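Local coordinates for protein transcriptional regulator, LysR family (Eggerthella lenta, PDB 4PZJ) that probably binds cis-regulatory DNA as a LysR-type transcription factor, this chain being its amino-terminal winged helix-turn-helix domain, at residues 5-10 with 23-28; 17-22 with 27-32; 46-51 with 55-60. One frame throughout, in Å; residues are numbered along the deposited sequence.

Contact 1: 5-10 with 23-28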
# COMPACT_ATOMS: atom_id res chain seq x y z
N ARG A 5 -3.50 -14.50 1.46
CA ARG A 5 -4.02 -13.26 2.05
C ARG A 5 -4.21 -12.25 0.94
O ARG A 5 -5.22 -11.53 0.93
CB ARG A 5 -3.14 -12.71 3.16
CG ARG A 5 -3.09 -13.65 4.35
CD ARG A 5 -2.57 -12.95 5.57
NE ARG A 5 -2.58 -13.85 6.70
CZ ARG A 5 -1.50 -14.49 7.15
NH1 ARG A 5 -0.32 -14.28 6.58
NH2 ARG A 5 -1.60 -15.30 8.20
N VAL A 6 -3.27 -12.19 0.02
CA VAL A 6 -3.37 -11.30 -1.14
C VAL A 6 -4.60 -11.64 -1.96
O VAL A 6 -5.39 -10.76 -2.29
CB VAL A 6 -2.09 -11.37 -1.98
CG1 VAL A 6 -2.30 -10.79 -3.38
CG2 VAL A 6 -0.94 -10.74 -1.22
N GLU A 7 -4.82 -12.92 -2.24
CA GLU A 7 -5.98 -13.37 -3.00
C GLU A 7 -7.28 -13.00 -2.31
O GLU A 7 -8.25 -12.62 -2.94
CB GLU A 7 -5.90 -14.92 -3.15
CG GLU A 7 -7.08 -15.58 -3.86
CD GLU A 7 -7.21 -17.09 -3.55
OE1 GLU A 7 -6.60 -17.58 -2.56
OE2 GLU A 7 -7.97 -17.80 -4.27
N THR A 8 -7.33 -13.09 -0.98
CA THR A 8 -8.54 -12.74 -0.28
C THR A 8 -8.77 -11.24 -0.39
O THR A 8 -9.90 -10.82 -0.66
CB THR A 8 -8.46 -13.16 1.19
OG1 THR A 8 -8.44 -14.60 1.25
CG2 THR A 8 -9.64 -12.69 1.93
N PHE A 9 -7.70 -10.48 -0.19
CA PHE A 9 -7.81 -9.01 -0.28
C PHE A 9 -8.36 -8.63 -1.67
O PHE A 9 -9.30 -7.81 -1.78
CB PHE A 9 -6.51 -8.29 -0.05
CG PHE A 9 -6.55 -6.85 -0.52
CD1 PHE A 9 -7.27 -5.91 0.18
CD2 PHE A 9 -5.97 -6.49 -1.74
CE1 PHE A 9 -7.36 -4.60 -0.27
CE2 PHE A 9 -6.05 -5.18 -2.20
CZ PHE A 9 -6.78 -4.25 -1.48
N LEU A 10 -7.79 -9.19 -2.71
CA LEU A 10 -8.26 -8.81 -4.05
C LEU A 10 -9.72 -9.20 -4.31
O LEU A 10 -10.47 -8.48 -5.01
CB LEU A 10 -7.33 -9.41 -5.11
CG LEU A 10 -5.89 -8.87 -5.18
CD1 LEU A 10 -4.99 -9.67 -6.06
CD2 LEU A 10 -5.88 -7.43 -5.65
N GLU A 23 -18.03 -16.84 -0.36
CA GLU A 23 -18.69 -17.86 -1.20
C GLU A 23 -17.80 -18.14 -2.37
O GLU A 23 -17.60 -19.30 -2.76
CB GLU A 23 -20.03 -17.35 -1.76
CG GLU A 23 -21.14 -17.06 -0.78
CD GLU A 23 -21.82 -18.30 -0.21
OE1 GLU A 23 -21.28 -19.44 -0.32
OE2 GLU A 23 -22.94 -18.13 0.35
N GLU A 24 -17.22 -17.09 -2.92
CA GLU A 24 -16.38 -17.23 -4.13
C GLU A 24 -15.13 -18.01 -3.83
O GLU A 24 -14.71 -18.86 -4.60
CB GLU A 24 -16.01 -15.87 -4.69
CG GLU A 24 -15.24 -15.90 -5.97
CD GLU A 24 -15.09 -14.53 -6.61
OE1 GLU A 24 -13.95 -14.17 -6.97
OE2 GLU A 24 -16.13 -13.84 -6.70
N LEU A 25 -14.56 -17.76 -2.65
CA LEU A 25 -13.32 -18.43 -2.24
C LEU A 25 -13.54 -19.81 -1.63
O LEU A 25 -12.57 -20.53 -1.37
CB LEU A 25 -12.59 -17.56 -1.22
CG LEU A 25 -11.93 -16.31 -1.82
CD1 LEU A 25 -11.66 -15.30 -0.72
CD2 LEU A 25 -10.66 -16.59 -2.59
N ASN A 26 -14.79 -20.17 -1.40
CA ASN A 26 -15.16 -21.45 -0.77
C ASN A 26 -14.56 -21.59 0.61
O ASN A 26 -14.06 -22.65 1.01
CB ASN A 26 -14.78 -22.61 -1.66
CG ASN A 26 -15.51 -22.58 -2.98
OD1 ASN A 26 -16.72 -22.36 -3.02
ND2 ASN A 26 -14.78 -22.78 -4.07
N ILE A 27 -14.60 -20.49 1.36
CA ILE A 27 -14.16 -20.48 2.74
C ILE A 27 -15.22 -19.69 3.49
O ILE A 27 -16.09 -19.13 2.88
CB ILE A 27 -12.74 -19.92 2.94
CG1 ILE A 27 -12.65 -18.42 2.63
CG2 ILE A 27 -11.72 -20.76 2.17
CD1 ILE A 27 -11.26 -17.84 2.81
N THR A 28 -15.14 -19.66 4.81
CA THR A 28 -16.15 -19.02 5.60
C THR A 28 -15.86 -17.52 5.67
O THR A 28 -14.75 -17.09 5.46
CB THR A 28 -16.17 -19.58 7.03
OG1 THR A 28 -14.93 -19.28 7.65
CG2 THR A 28 -16.39 -21.12 7.05
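Leu25 pushes its forked end between the side chains of Glu7 and Thr8, and the two methyls divide the work. CD2 lies beside the Glu7 carboxylate, 3.4 Å from OE2, while CD1 comes within 3.8 Å of Thr8 OG1 and also approaches the backbone at Thr8 CA. The fork is aimed by the first torsion of Leu25, which sets CG opposite its own carbonyl carbon (chi1 -73°). The two approaches differ in kind. The extended chain of Glu7 slides past Leu25 in the opposite direction, so that CG and CD as well as OE2 border the same methyl; the short Thr8 side chain crosses the leucine at about a right angle. Both are van der Waals contacts. The polar needs of the Thr8 hydroxyl are met elsewhere, since OG1 is hydrogen-bonded to Phe4 O and His35 ND1. Leu25 also ends its helix: Asn26, with positive phi, forms the Schellman turn that follows. Here is a small example of a helix end docking on a neighbouring helix through one apolar residue. Helix 18-25 thereby meets the flank of helix 3-11, with Thr11 also against Leu25, while Thr8 and Ile27 reach Val32 and His35 of helix 29-43, and Phe9 turns away from Leu25 to pack on Leu47 and on Leu64 and Leu68 of helix 59-68.

Contact 2: 17-22 with 27-32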
# COMPACT_ATOMS: atom_id res chain seq x y z
N ASN A 17 -17.93 -7.01 -0.79
CA ASN A 17 -18.94 -7.70 -0.03
C ASN A 17 -18.23 -8.89 0.58
O ASN A 17 -17.91 -9.82 -0.11
CB ASN A 17 -20.07 -8.13 -0.98
CG ASN A 17 -21.18 -8.90 -0.32
OD1 ASN A 17 -21.05 -9.46 0.77
ND2 ASN A 17 -22.34 -8.93 -0.99
N TYR A 18 -18.03 -8.90 1.88
CA TYR A 18 -17.29 -10.04 2.44
C TYR A 18 -17.94 -11.41 2.31
O TYR A 18 -17.22 -12.39 2.07
CB TYR A 18 -17.04 -9.81 3.94
CG TYR A 18 -15.85 -8.98 4.32
CD1 TYR A 18 -15.74 -7.63 3.94
CD2 TYR A 18 -14.83 -9.50 5.14
CE1 TYR A 18 -14.63 -6.87 4.30
CE2 TYR A 18 -13.73 -8.74 5.49
CZ TYR A 18 -13.65 -7.40 5.10
OH TYR A 18 -12.60 -6.61 5.46
N THR A 19 -19.25 -11.53 2.56
CA THR A 19 -19.90 -12.87 2.48
C THR A 19 -19.83 -13.38 1.05
O THR A 19 -19.65 -14.56 0.84
CB THR A 19 -21.34 -12.91 3.00
OG1 THR A 19 -22.12 -11.88 2.39
CG2 THR A 19 -21.35 -12.71 4.50
N ARG A 20 -19.93 -12.49 0.10
CA ARG A 20 -19.82 -12.84 -1.32
C ARG A 20 -18.41 -13.34 -1.66
O ARG A 20 -18.24 -14.33 -2.38
CB ARG A 20 -20.20 -11.61 -2.11
CG ARG A 20 -20.04 -11.70 -3.60
CD ARG A 20 -21.03 -12.52 -4.40
NE ARG A 20 -20.60 -12.22 -5.76
CZ ARG A 20 -19.55 -12.80 -6.37
NH1 ARG A 20 -18.89 -13.78 -5.77
NH2 ARG A 20 -19.16 -12.40 -7.59
N ALA A 21 -17.39 -12.67 -1.14
CA ALA A 21 -15.99 -13.07 -1.33
C ALA A 21 -15.82 -14.46 -0.76
O ALA A 21 -15.14 -15.34 -1.33
CB ALA A 21 -15.05 -12.12 -0.59
N ALA A 22 -16.35 -14.67 0.45
CA ALA A 22 -16.23 -16.00 1.07
C ALA A 22 -16.84 -17.09 0.20
O ALA A 22 -16.23 -18.13 0.02
CB ALA A 22 -16.89 -15.99 2.43
N ILE A 27 -14.60 -20.49 1.36
CA ILE A 27 -14.16 -20.48 2.74
C ILE A 27 -15.22 -19.69 3.49
O ILE A 27 -16.09 -19.13 2.88
CB ILE A 27 -12.74 -19.92 2.94
CG1 ILE A 27 -12.65 -18.42 2.63
CG2 ILE A 27 -11.72 -20.76 2.17
CD1 ILE A 27 -11.26 -17.84 2.81
N THR A 28 -15.14 -19.66 4.81
CA THR A 28 -16.15 -19.02 5.60
C THR A 28 -15.86 -17.52 5.67
O THR A 28 -14.75 -17.09 5.46
CB THR A 28 -16.17 -19.58 7.03
OG1 THR A 28 -14.93 -19.28 7.65
CG2 THR A 28 -16.39 -21.12 7.05
N GLN A 29 -16.88 -16.71 5.97
CA GLN A 29 -16.61 -15.31 6.13
C GLN A 29 -15.60 -15.01 7.25
O GLN A 29 -14.69 -14.21 7.10
CB GLN A 29 -17.94 -14.56 6.27
CG GLN A 29 -17.85 -13.15 6.82
CD GLN A 29 -17.74 -13.12 8.37
OE1 GLN A 29 -18.55 -13.72 9.04
NE2 GLN A 29 -16.83 -12.32 8.90
N PRO A 30 -15.74 -15.64 8.44
CA PRO A 30 -14.70 -15.34 9.38
C PRO A 30 -13.28 -15.63 8.89
O PRO A 30 -12.36 -14.92 9.28
CB PRO A 30 -15.11 -16.15 10.61
CG PRO A 30 -16.54 -16.33 10.49
CD PRO A 30 -16.82 -16.43 9.01
N ALA A 31 -13.09 -16.64 8.03
CA ALA A 31 -11.79 -16.91 7.44
C ALA A 31 -11.31 -15.76 6.56
O ALA A 31 -10.16 -15.35 6.67
CB ALA A 31 -11.82 -18.19 6.63
N VAL A 32 -12.22 -15.24 5.72
CA VAL A 32 -11.96 -14.09 4.90
C VAL A 32 -11.53 -12.91 5.80
O VAL A 32 -10.51 -12.26 5.59
CB VAL A 32 -13.22 -13.70 4.07
CG1 VAL A 32 -13.06 -12.32 3.48
CG2 VAL A 32 -13.56 -14.69 2.95
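The Tyr18 ring receives Val32 CG1 obliquely, at the CD2-CE2 side, with CD2 3.7 Å from the methyl; Val12, Ser33 and Ile36 add further packing around the tyrosine. Two side-chain amides serve the helices themselves. That of Asn17 caps helix 18-25: its OD1 accepts from Arg20 N at 3.3 Å, and the donor stands well above the carbonyl plane, 74° out of it, a bond made away from the lone-pair directions. The amide of Gln29 is turned along its own helix, where NE2 bonds to Ser33 OG, leaving its aliphatic part to the contact, with CG 4.2 Å from Thr19 CG2. This is the helix-turn-helix itself, helix 18-25 followed by a tight turn and then helix 29-43, which in LysR relatives is the recognition helix. The helices come close at Ala22, whose CB lies 3.3 Å from Ile27 O and 3.6 Å from Val32 CG2. Because Val32 CG1 is opposite its backbone N (chi1 166°), one valine serves both partners, CG1 reaching the tyrosine and CG2 the alanine. The turn is closed by the backbone bond from Ile27 N to Ala22 O, 3.2 Å long and fairly straight (163° at the hydrogen), the six-to-one bond of the Schellman motif, with Asn26 N to Glu23 O as the shorter loop inside it. A second cap then starts the next helix, Thr28 OG1 accepting from Ala31 N at 3.2 Å.

Contact 3: 46-51 with 55-60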
# COMPACT_ATOMS: atom_id res chain seq x y z
N PRO A 46 -5.84 0.20 8.08
CA PRO A 46 -7.06 -0.46 7.68
C PRO A 46 -7.15 -0.48 6.14
O PRO A 46 -6.69 0.47 5.49
CB PRO A 46 -8.15 0.48 8.18
CG PRO A 46 -7.54 1.82 8.03
CD PRO A 46 -6.08 1.64 8.34
N LEU A 47 -7.74 -1.54 5.62
CA LEU A 47 -7.90 -1.69 4.17
C LEU A 47 -9.34 -1.47 3.74
O LEU A 47 -9.62 -1.15 2.58
CB LEU A 47 -7.42 -3.10 3.79
CG LEU A 47 -5.94 -3.31 3.99
CD1 LEU A 47 -5.64 -4.80 3.78
CD2 LEU A 47 -5.00 -2.46 3.14
N PHE A 48 -10.27 -1.71 4.63
CA PHE A 48 -11.70 -1.51 4.41
C PHE A 48 -12.33 -0.86 5.61
O PHE A 48 -11.77 -0.90 6.70
CB PHE A 48 -12.40 -2.84 4.19
CG PHE A 48 -11.90 -3.59 2.99
CD1 PHE A 48 -12.33 -3.28 1.73
CD2 PHE A 48 -10.97 -4.61 3.14
CE1 PHE A 48 -11.84 -3.95 0.64
CE2 PHE A 48 -10.50 -5.32 2.06
CZ PHE A 48 -10.92 -4.97 0.79
N ALA A 49 -13.50 -0.26 5.38
CA ALA A 49 -14.28 0.35 6.46
C ALA A 49 -15.73 0.46 6.05
O ALA A 49 -16.03 0.55 4.87
CB ALA A 49 -13.74 1.73 6.82
N TYR A 50 -16.62 0.41 7.03
CA TYR A 50 -18.03 0.72 6.78
C TYR A 50 -18.18 2.22 7.02
O TYR A 50 -17.61 2.76 7.94
CB TYR A 50 -19.03 0.01 7.70
CG TYR A 50 -19.19 -1.48 7.46
CD1 TYR A 50 -19.42 -1.97 6.19
CD2 TYR A 50 -19.18 -2.39 8.53
CE1 TYR A 50 -19.57 -3.33 5.97
CE2 TYR A 50 -19.37 -3.75 8.32
CZ TYR A 50 -19.55 -4.23 7.02
OH TYR A 50 -19.70 -5.58 6.74
N ARG A 51 -18.92 2.86 6.15
CA ARG A 51 -19.25 4.26 6.33
C ARG A 51 -20.71 4.30 6.03
O ARG A 51 -21.13 3.94 4.92
CB ARG A 51 -18.52 5.19 5.38
CG ARG A 51 -17.06 5.48 5.72
CD ARG A 51 -16.54 6.75 5.03
NE ARG A 51 -16.71 6.76 3.57
CZ ARG A 51 -17.79 7.21 2.92
NH1 ARG A 51 -18.85 7.69 3.59
NH2 ARG A 51 -17.82 7.17 1.59
N LEU A 55 -19.80 -0.68 2.68
CA LEU A 55 -18.38 -1.01 2.61
C LEU A 55 -17.61 -0.03 1.71
O LEU A 55 -18.06 0.29 0.58
CB LEU A 55 -18.13 -2.47 2.16
CG LEU A 55 -16.70 -2.97 2.36
CD1 LEU A 55 -16.38 -3.12 3.85
CD2 LEU A 55 -16.41 -4.30 1.69
N GLN A 56 -16.45 0.40 2.20
CA GLN A 56 -15.54 1.28 1.52
C GLN A 56 -14.13 0.69 1.48
O GLN A 56 -13.70 0.02 2.42
CB GLN A 56 -15.43 2.62 2.28
CG GLN A 56 -16.75 3.28 2.65
CD GLN A 56 -17.61 3.65 1.45
OE1 GLN A 56 -17.12 3.83 0.33
NE2 GLN A 56 -18.92 3.76 1.68
N LEU A 57 -13.41 0.97 0.40
CA LEU A 57 -12.01 0.66 0.29
C LEU A 57 -11.29 1.89 0.83
O LEU A 57 -11.53 3.04 0.38
CB LEU A 57 -11.61 0.43 -1.15
CG LEU A 57 -10.19 0.01 -1.40
CD1 LEU A 57 -9.97 -1.44 -0.95
CD2 LEU A 57 -9.87 0.11 -2.89
N THR A 58 -10.42 1.71 1.82
CA THR A 58 -9.67 2.82 2.36
C THR A 58 -8.56 3.34 1.44
O THR A 58 -8.31 2.77 0.37
CB THR A 58 -9.00 2.44 3.68
OG1 THR A 58 -7.96 1.49 3.40
CG2 THR A 58 -9.97 1.88 4.63
N ASP A 59 -7.94 4.47 1.81
CA ASP A 59 -6.82 4.98 1.04
C ASP A 59 -5.71 3.94 0.94
O ASP A 59 -5.16 3.74 -0.13
CB ASP A 59 -6.28 6.27 1.64
CG ASP A 59 -7.26 7.44 1.49
OD1 ASP A 59 -8.17 7.38 0.66
OD2 ASP A 59 -7.06 8.44 2.20
N ALA A 60 -5.38 3.26 2.03
CA ALA A 60 -4.35 2.19 1.99
C ALA A 60 -4.81 1.01 1.14
O ALA A 60 -3.98 0.39 0.43
CB ALA A 60 -4.03 1.69 3.39
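Gln56 lies across the hairpin from Ala49 and Arg51, and its side chain can be followed outward atom by atom. CB sits 3.4 Å from Ala49 O. CG, still near that oxygen, reaches 3.6 Å from Arg51 NE. A bend at the second torsion (chi2 -62°) then lays the amide over one face of the guanidinium, the planes 22° apart: CD is 3.5 Å from Arg51 NH2, OE1 also nears NH2, and NE2 lies above the group, offset toward its rim, while making a weak hydrogen bond to Lys54 O. Beneath this stack, Ala49 and Gln56 form the hydrogen-bonded pair, Gln56 N to Ala49 O at 2.7 Å and the return bond from Ala49 N to Gln56 O. On the other face of the strands Phe48 CE1 meets Leu57 CD1 at 3.5 Å, and Leu55 lies between Phe48 and Tyr50. Where the strands end, Thr58 OG1 donates to Pro46 O at 2.6 Å and caps Gly61 N of helix 59-68. The face of Phe48, Tyr50, Leu55 and Leu57 is mostly apolar, Phe48 buried against Val12 and Ile36, while on the other side the Gln56 amide covers the probably positive Arg51 guanidinium, consistent with a DNA-binding wing.

Overall arrangement
The three contacts follow the order of a winged helix-turn-helix domain. Contacts 1 and 2, their centres about 6 Å apart, share helix 18-25 and the turn at Ile27 and Thr28; contact 2 forms the helix-turn-helix and contact 1 seats its first helix on helix 3-11. Contact 3 comes later, after helix 29-43, its centre about 17 Å from that of contact 1 and about 16 Å from that of contact 2; it builds the hairpin wing and leads into helix 59-68. Side chains bridge these distances: Phe9 touches Phe48 and Leu57, and Tyr18 touches Phe48 and Leu55. Wing and helix-turn-helix therefore share one core, which would keep their relative positions fixed for DNA binding.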